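Long-range contact in homocitrate synthase (Sulfolobus acidocaldarius, PDB 6KTQ), which condenses 2-oxoglutarate with acetyl-CoA to give homocitrate, the first step of lysine biosynthesis through the alpha-aminoadipate pathway: residues 308-322 and 333-347. Sequence-based numbering, arbitrary orientation.
Sequences ITGDYAFVHKAGVHV and EFLPPETFGRSRDYV. With SO4 (sulfate ion), chain G.
Val315 and His316 pair in parallel with Asp345 and Tyr346, the two short strands of a beta-alpha-beta unit whose helix, 319-327, lies between them in sequence; the unit is away from the substrate, metal and coenzyme A sites, in the part matching the homocitrate synthase post-HMGL family. Three backbone bonds join the strands, among them His316 N to Asp345 O. On the face carrying His316 and Tyr346, Val322 of the helix sets CG1 over the centre of the Tyr346 ring, 4.0 Å from its centroid, a CH-pi contact; Tyr346 OH is hydrogen-bonded to Asp359. Before the strand, Phe314 sits among Phe334, Pro337 and Phe340. Pro337 CA lies over one face of the Phe314 ring, 3.9 Å from that centroid, while the Phe334 ring, nearly parallel, is slid so far that the two barely overlap. Ile308 CG2 rests on a face of Phe340, 3.7 Å from CD1. Arg342 bends at chi3 (63°) and turns its guanidinium end-on to Gly310 O, which NH1 and NH2 both reach from above the carbonyl plane; NH1 also bonds Ile308 O at 2.8 Å. Arg342 NE and NH2 and Ser343 N hold a sulfate, probably from the crystallisation liquor. In a side-on salt bridge Arg344 NH2 meets Glu333 OE1 and NE meets OE2; the carboxylate is nearly coplanar with the His316 ring, and OE2 also accepts from His316 NE2 on its anti lone pair, 3.0 Å and almost straight at 168°.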
loop_
_atom_site.group_PDB
_atom_site.type_symbol
_atom_site.label_atom_id
_atom_site.label_comp_id
_atom_site.label_asym_id
_atom_site.label_seq_id
_atom_site.Cartn_x
_atom_site.Cartn_y
_atom_site.Cartn_z
ATOM N N ILE A 308 19.256 -3.344 -21.194
ATOM C CA ILE A 308 20.146 -2.428 -20.464
ATOM C C ILE A 308 21.614 -2.527 -20.893
ATOM O O ILE A 308 22.206 -1.511 -21.262
ATOM C CB ILE A 308 20.061 -2.595 -18.934
ATOM C CG1 ILE A 308 18.605 -2.601 -18.450
ATOM C CG2 ILE A 308 20.897 -1.527 -18.220
ATOM C CD1 ILE A 308 17.732 -1.476 -18.968
ATOM N N THR A 309 22.198 -3.723 -20.799
ATOM C CA THR A 309 23.603 -3.924 -21.150
ATOM C C THR A 309 23.784 -4.537 -22.529
ATOM O O THR A 309 24.897 -4.639 -23.014
ATOM C CB THR A 309 24.319 -4.809 -20.118
ATOM O OG1 THR A 309 23.695 -6.092 -20.046
ATOM C CG2 THR A 309 24.280 -4.141 -18.742
ATOM N N GLY A 310 22.713 -4.995 -23.157
ATOM C CA GLY A 310 22.854 -5.634 -24.457
ATOM C C GLY A 310 23.363 -4.715 -25.557
ATOM O O GLY A 310 23.119 -3.494 -25.576
ATOM N N ASP A 311 24.072 -5.305 -26.502
ATOM C CA ASP A 311 24.604 -4.531 -27.629
ATOM C C ASP A 311 23.571 -3.589 -28.241
ATOM O O ASP A 311 23.892 -2.443 -28.558
ATOM C CB ASP A 311 25.097 -5.472 -28.736
ATOM C CG ASP A 311 26.269 -6.328 -28.305
ATOM O OD1 ASP A 311 27.007 -5.932 -27.389
ATOM O OD2 ASP A 311 26.457 -7.409 -28.899
ATOM N N TYR A 312 22.334 -4.069 -28.439
ATOM C CA TYR A 312 21.327 -3.303 -29.151
ATOM C C TYR A 312 20.406 -2.427 -28.320
ATOM O O TYR A 312 19.516 -1.779 -28.917
ATOM C CB TYR A 312 20.435 -4.227 -30.000
ATOM C CG TYR A 312 21.164 -5.036 -31.041
ATOM C CD1 TYR A 312 22.430 -4.695 -31.474
ATOM C CD2 TYR A 312 20.558 -6.144 -31.609
ATOM C CE1 TYR A 312 23.084 -5.456 -32.435
ATOM C CE2 TYR A 312 21.210 -6.897 -32.559
ATOM C CZ TYR A 312 22.464 -6.539 -32.962
ATOM O OH TYR A 312 23.102 -7.300 -33.914
ATOM N N ALA A 313 20.587 -2.384 -26.992
ATOM C CA ALA A 313 19.622 -1.725 -26.112
ATOM C C ALA A 313 19.349 -0.268 -26.508
ATOM O O ALA A 313 18.221 0.226 -26.369
ATOM C CB ALA A 313 20.087 -1.787 -24.655
ATOM N N PHE A 314 20.373 0.445 -26.956
ATOM C CA PHE A 314 20.204 1.836 -27.389
ATOM C C PHE A 314 20.611 2.025 -28.876
ATOM O O PHE A 314 21.103 3.076 -29.260
ATOM C CB PHE A 314 20.971 2.751 -26.464
ATOM C CG PHE A 314 20.544 2.631 -25.026
ATOM C CD1 PHE A 314 19.426 3.312 -24.568
ATOM C CD2 PHE A 314 21.225 1.819 -24.157
ATOM C CE1 PHE A 314 19.016 3.205 -23.245
ATOM C CE2 PHE A 314 20.812 1.686 -22.835
ATOM C CZ PHE A 314 19.715 2.395 -22.379
ATOM N N VAL A 315 20.369 0.997 -29.692
ATOM C CA VAL A 315 20.620 1.050 -31.132
ATOM C C VAL A 315 19.278 1.078 -31.870
ATOM O O VAL A 315 18.461 0.161 -31.761
ATOM C CB VAL A 315 21.444 -0.157 -31.601
ATOM C CG1 VAL A 315 21.627 -0.120 -33.116
ATOM C CG2 VAL A 315 22.792 -0.229 -30.884
ATOM N N HIS A 316 19.057 2.132 -32.627
ATOM C CA HIS A 316 17.856 2.273 -33.440
ATOM C C HIS A 316 18.143 1.873 -34.902
ATOM O O HIS A 316 19.255 2.032 -35.380
ATOM C CB HIS A 316 17.426 3.716 -33.371
ATOM C CG HIS A 316 17.311 4.225 -31.966
ATOM N ND1 HIS A 316 16.242 3.922 -31.163
ATOM C CD2 HIS A 316 18.163 4.947 -31.206
ATOM C CE1 HIS A 316 16.411 4.484 -29.980
ATOM N NE2 HIS A 316 17.570 5.118 -29.983
ATOM N N LYS A 317 17.122 1.418 -35.611
ATOM C CA LYS A 317 17.259 0.970 -36.997
ATOM C C LYS A 317 16.254 1.613 -37.969
ATOM O O LYS A 317 16.645 2.199 -39.010
ATOM C CB LYS A 317 17.127 -0.553 -37.046
ATOM C CG LYS A 317 17.216 -1.118 -38.454
ATOM C CD LYS A 317 17.370 -2.621 -38.463
ATOM C CE LYS A 317 16.546 -3.244 -39.566
ATOM N NZ LYS A 317 16.943 -4.642 -39.815
ATOM N N ALA A 318 14.956 1.475 -37.689
ATOM C CA ALA A 318 13.959 1.926 -38.652
ATOM C C ALA A 318 14.084 3.407 -38.922
ATOM O O ALA A 318 14.280 4.219 -38.000
ATOM C CB ALA A 318 12.540 1.588 -38.211
ATOM N N GLY A 319 13.949 3.761 -40.198
ATOM C CA GLY A 319 14.121 5.152 -40.611
ATOM C C GLY A 319 13.278 6.103 -39.808
ATOM O O GLY A 319 13.755 7.163 -39.387
ATOM N N VAL A 320 12.026 5.710 -39.578
ATOM C CA VAL A 320 11.095 6.533 -38.830
ATOM C C VAL A 320 11.596 6.758 -37.411
ATOM O O VAL A 320 11.510 7.847 -36.885
ATOM C CB VAL A 320 9.679 5.910 -38.866
ATOM C CG1 VAL A 320 8.764 6.466 -37.778
ATOM C CG2 VAL A 320 9.073 6.128 -40.251
ATOM N N HIS A 321 12.135 5.720 -36.792
ATOM C CA HIS A 321 12.680 5.853 -35.430
ATOM C C HIS A 321 13.904 6.762 -35.369
ATOM O O HIS A 321 14.006 7.630 -34.500
ATOM C CB HIS A 321 13.086 4.478 -34.915
ATOM C CG HIS A 321 11.942 3.582 -34.602
ATOM N ND1 HIS A 321 11.987 2.679 -33.566
ATOM C CD2 HIS A 321 10.727 3.429 -35.184
ATOM C CE1 HIS A 321 10.847 2.007 -33.520
ATOM N NE2 HIS A 321 10.068 2.442 -34.493
ATOM N N VAL A 322 14.844 6.567 -36.309
ATOM C CA VAL A 322 16.097 7.352 -36.327
ATOM C C VAL A 322 15.786 8.831 -36.549
ATOM O O VAL A 322 16.310 9.685 -35.847
ATOM C CB VAL A 322 17.102 6.833 -37.386
ATOM C CG1 VAL A 322 18.331 7.739 -37.472
ATOM C CG2 VAL A 322 17.515 5.390 -37.086
ATOM N N GLU A 333 13.576 6.179 -26.538
ATOM C CA GLU A 333 14.449 5.818 -25.462
ATOM C C GLU A 333 13.718 5.959 -24.118
ATOM O O GLU A 333 13.329 7.056 -23.730
ATOM C CB GLU A 333 15.689 6.702 -25.521
ATOM C CG GLU A 333 16.487 6.430 -26.806
ATOM C CD GLU A 333 17.773 7.220 -26.922
ATOM O OE1 GLU A 333 18.082 8.043 -26.052
ATOM O OE2 GLU A 333 18.511 6.990 -27.889
ATOM N N PHE A 334 13.550 4.841 -23.411
ATOM C CA PHE A 334 12.826 4.856 -22.120
ATOM C C PHE A 334 13.520 5.766 -21.098
ATOM O O PHE A 334 12.865 6.486 -20.354
ATOM C CB PHE A 334 12.638 3.441 -21.579
ATOM C CG PHE A 334 13.908 2.779 -21.132
ATOM C CD1 PHE A 334 14.737 2.125 -22.044
ATOM C CD2 PHE A 334 14.284 2.810 -19.807
ATOM C CE1 PHE A 334 15.912 1.511 -21.624
ATOM C CE2 PHE A 334 15.457 2.197 -19.383
ATOM C CZ PHE A 334 16.282 1.568 -20.297
ATOM N N LEU A 335 14.843 5.719 -21.078
ATOM C CA LEU A 335 15.670 6.636 -20.295
ATOM C C LEU A 335 16.911 6.938 -21.120
ATOM O O LEU A 335 17.200 6.197 -22.074
ATOM C CB LEU A 335 16.090 5.985 -18.975
ATOM C CG LEU A 335 15.065 5.896 -17.835
ATOM C CD1 LEU A 335 15.655 5.147 -16.658
ATOM C CD2 LEU A 335 14.588 7.264 -17.391
ATOM N N PRO A 336 17.629 8.022 -20.785
ATOM C CA PRO A 336 18.822 8.312 -21.567
ATOM C C PRO A 336 19.908 7.218 -21.407
ATOM O O PRO A 336 20.084 6.677 -20.326
ATOM C CB PRO A 336 19.297 9.671 -21.030
ATOM C CG PRO A 336 18.079 10.297 -20.392
ATOM C CD PRO A 336 17.250 9.145 -19.893
ATOM N N PRO A 337 20.630 6.896 -22.493
ATOM C CA PRO A 337 21.670 5.874 -22.408
ATOM C C PRO A 337 22.726 6.216 -21.384
ATOM O O PRO A 337 23.279 5.326 -20.770
ATOM C CB PRO A 337 22.287 5.851 -23.807
ATOM C CG PRO A 337 21.355 6.599 -24.694
ATOM C CD PRO A 337 20.394 7.371 -23.866
ATOM N N GLU A 338 22.974 7.500 -21.179
ATOM C CA GLU A 338 23.979 7.960 -20.210
ATOM C C GLU A 338 23.621 7.534 -18.796
ATOM O O GLU A 338 24.495 7.443 -17.941
ATOM C CB GLU A 338 24.144 9.496 -20.272
ATOM C CG GLU A 338 24.749 9.983 -21.594
ATOM C CD GLU A 338 23.776 9.994 -22.798
ATOM O OE1 GLU A 338 22.527 9.892 -22.630
ATOM O OE2 GLU A 338 24.284 10.111 -23.941
ATOM N N THR A 339 22.346 7.253 -18.554
ATOM C CA THR A 339 21.910 6.740 -17.252
ATOM C C THR A 339 22.722 5.520 -16.881
ATOM O O THR A 339 22.990 5.265 -15.690
ATOM C CB THR A 339 20.417 6.314 -17.273
ATOM O OG1 THR A 339 19.623 7.361 -17.810
ATOM C CG2 THR A 339 19.908 5.988 -15.879
ATOM N N PHE A 340 23.064 4.730 -17.897
ATOM C CA PHE A 340 23.818 3.501 -17.705
ATOM C C PHE A 340 25.267 3.609 -18.214
ATOM O O PHE A 340 25.930 2.609 -18.408
ATOM C CB PHE A 340 23.043 2.354 -18.362
ATOM C CG PHE A 340 21.608 2.296 -17.919
ATOM C CD1 PHE A 340 21.285 1.833 -16.648
ATOM C CD2 PHE A 340 20.594 2.775 -18.724
ATOM C CE1 PHE A 340 19.978 1.831 -16.205
ATOM C CE2 PHE A 340 19.285 2.751 -18.301
ATOM C CZ PHE A 340 18.970 2.281 -17.038
ATOM N N GLY A 341 25.767 4.822 -18.407
ATOM C CA GLY A 341 27.115 5.012 -18.948
ATOM C C GLY A 341 27.255 4.600 -20.406
ATOM O O GLY A 341 28.365 4.336 -20.872
ATOM N N ARG A 342 26.139 4.543 -21.134
ATOM C CA ARG A 342 26.161 4.126 -22.545
ATOM C C ARG A 342 25.829 5.271 -23.469
ATOM O O ARG A 342 25.434 6.337 -23.012
ATOM C CB ARG A 342 25.221 2.957 -22.749
ATOM C CG ARG A 342 25.492 1.866 -21.726
ATOM C CD ARG A 342 24.883 0.565 -22.122
ATOM N NE ARG A 342 25.441 0.051 -23.369
ATOM C CZ ARG A 342 24.830 -0.881 -24.078
ATOM N NH1 ARG A 342 23.677 -1.396 -23.643
ATOM N NH2 ARG A 342 25.379 -1.343 -25.198
ATOM N N SER A 343 26.000 5.039 -24.764
ATOM C CA SER A 343 25.664 6.009 -25.807
ATOM C C SER A 343 24.833 5.334 -26.879
ATOM O O SER A 343 25.014 4.158 -27.161
ATOM C CB SER A 343 26.940 6.521 -26.477
ATOM O OG SER A 343 27.806 7.046 -25.497
ATOM N N ARG A 344 23.968 6.087 -27.521
ATOM C CA ARG A 344 23.080 5.524 -28.515
ATOM C C ARG A 344 23.848 5.340 -29.805
ATOM O O ARG A 344 24.969 5.846 -29.975
ATOM C CB ARG A 344 21.875 6.445 -28.759
ATOM C CG ARG A 344 22.195 7.758 -29.499
ATOM C CD ARG A 344 20.941 8.610 -29.677
ATOM N NE ARG A 344 20.336 8.866 -28.378
ATOM C CZ ARG A 344 20.720 9.822 -27.542
ATOM N NH1 ARG A 344 21.680 10.676 -27.901
ATOM N NH2 ARG A 344 20.131 9.947 -26.346
ATOM N N ASP A 345 23.241 4.600 -30.709
ATOM C CA ASP A 345 23.788 4.434 -32.029
ATOM C C ASP A 345 22.603 4.141 -32.927
ATOM O O ASP A 345 21.483 3.929 -32.441
ATOM C CB ASP A 345 24.808 3.284 -32.019
ATOM C CG ASP A 345 25.730 3.277 -33.238
ATOM O OD1 ASP A 345 25.722 4.223 -34.044
ATOM O OD2 ASP A 345 26.468 2.296 -33.391
ATOM N N TYR A 346 22.839 4.143 -34.233
ATOM C CA TYR A 346 21.870 3.618 -35.153
ATOM C C TYR A 346 22.535 2.840 -36.279
ATOM O O TYR A 346 23.706 3.034 -36.573
ATOM C CB TYR A 346 20.923 4.702 -35.652
ATOM C CG TYR A 346 21.564 5.775 -36.469
ATOM C CD1 TYR A 346 21.806 5.580 -37.838
ATOM C CD2 TYR A 346 21.921 6.978 -35.900
ATOM C CE1 TYR A 346 22.401 6.576 -38.619
ATOM C CE2 TYR A 346 22.516 7.986 -36.667
ATOM C CZ TYR A 346 22.761 7.774 -38.032
ATOM O OH TYR A 346 23.372 8.741 -38.801
ATOM N N VAL A 347 21.792 1.929 -36.882
ATOM C CA VAL A 347 22.330 1.111 -37.965
ATOM C C VAL A 347 21.624 1.506 -39.259
ATOM O O VAL A 347 20.560 2.095 -39.204
ATOM C CB VAL A 347 22.183 -0.411 -37.720
ATOM C CG1 VAL A 347 23.125 -0.879 -36.623
ATOM C CG2 VAL A 347 20.749 -0.803 -37.403
HETATM S S SO4 G . 28.283 1.454 -25.159
HETATM O O1 SO4 G . 27.667 2.779 -25.239
HETATM O O2 SO4 G . 29.644 1.493 -25.690
HETATM O O3 SO4 G . 27.516 0.509 -26.015
HETATM O O4 SO4 G . 28.284 0.902 -23.803
HETATM O O HOH W 1 18.602 3.736 -40.216
#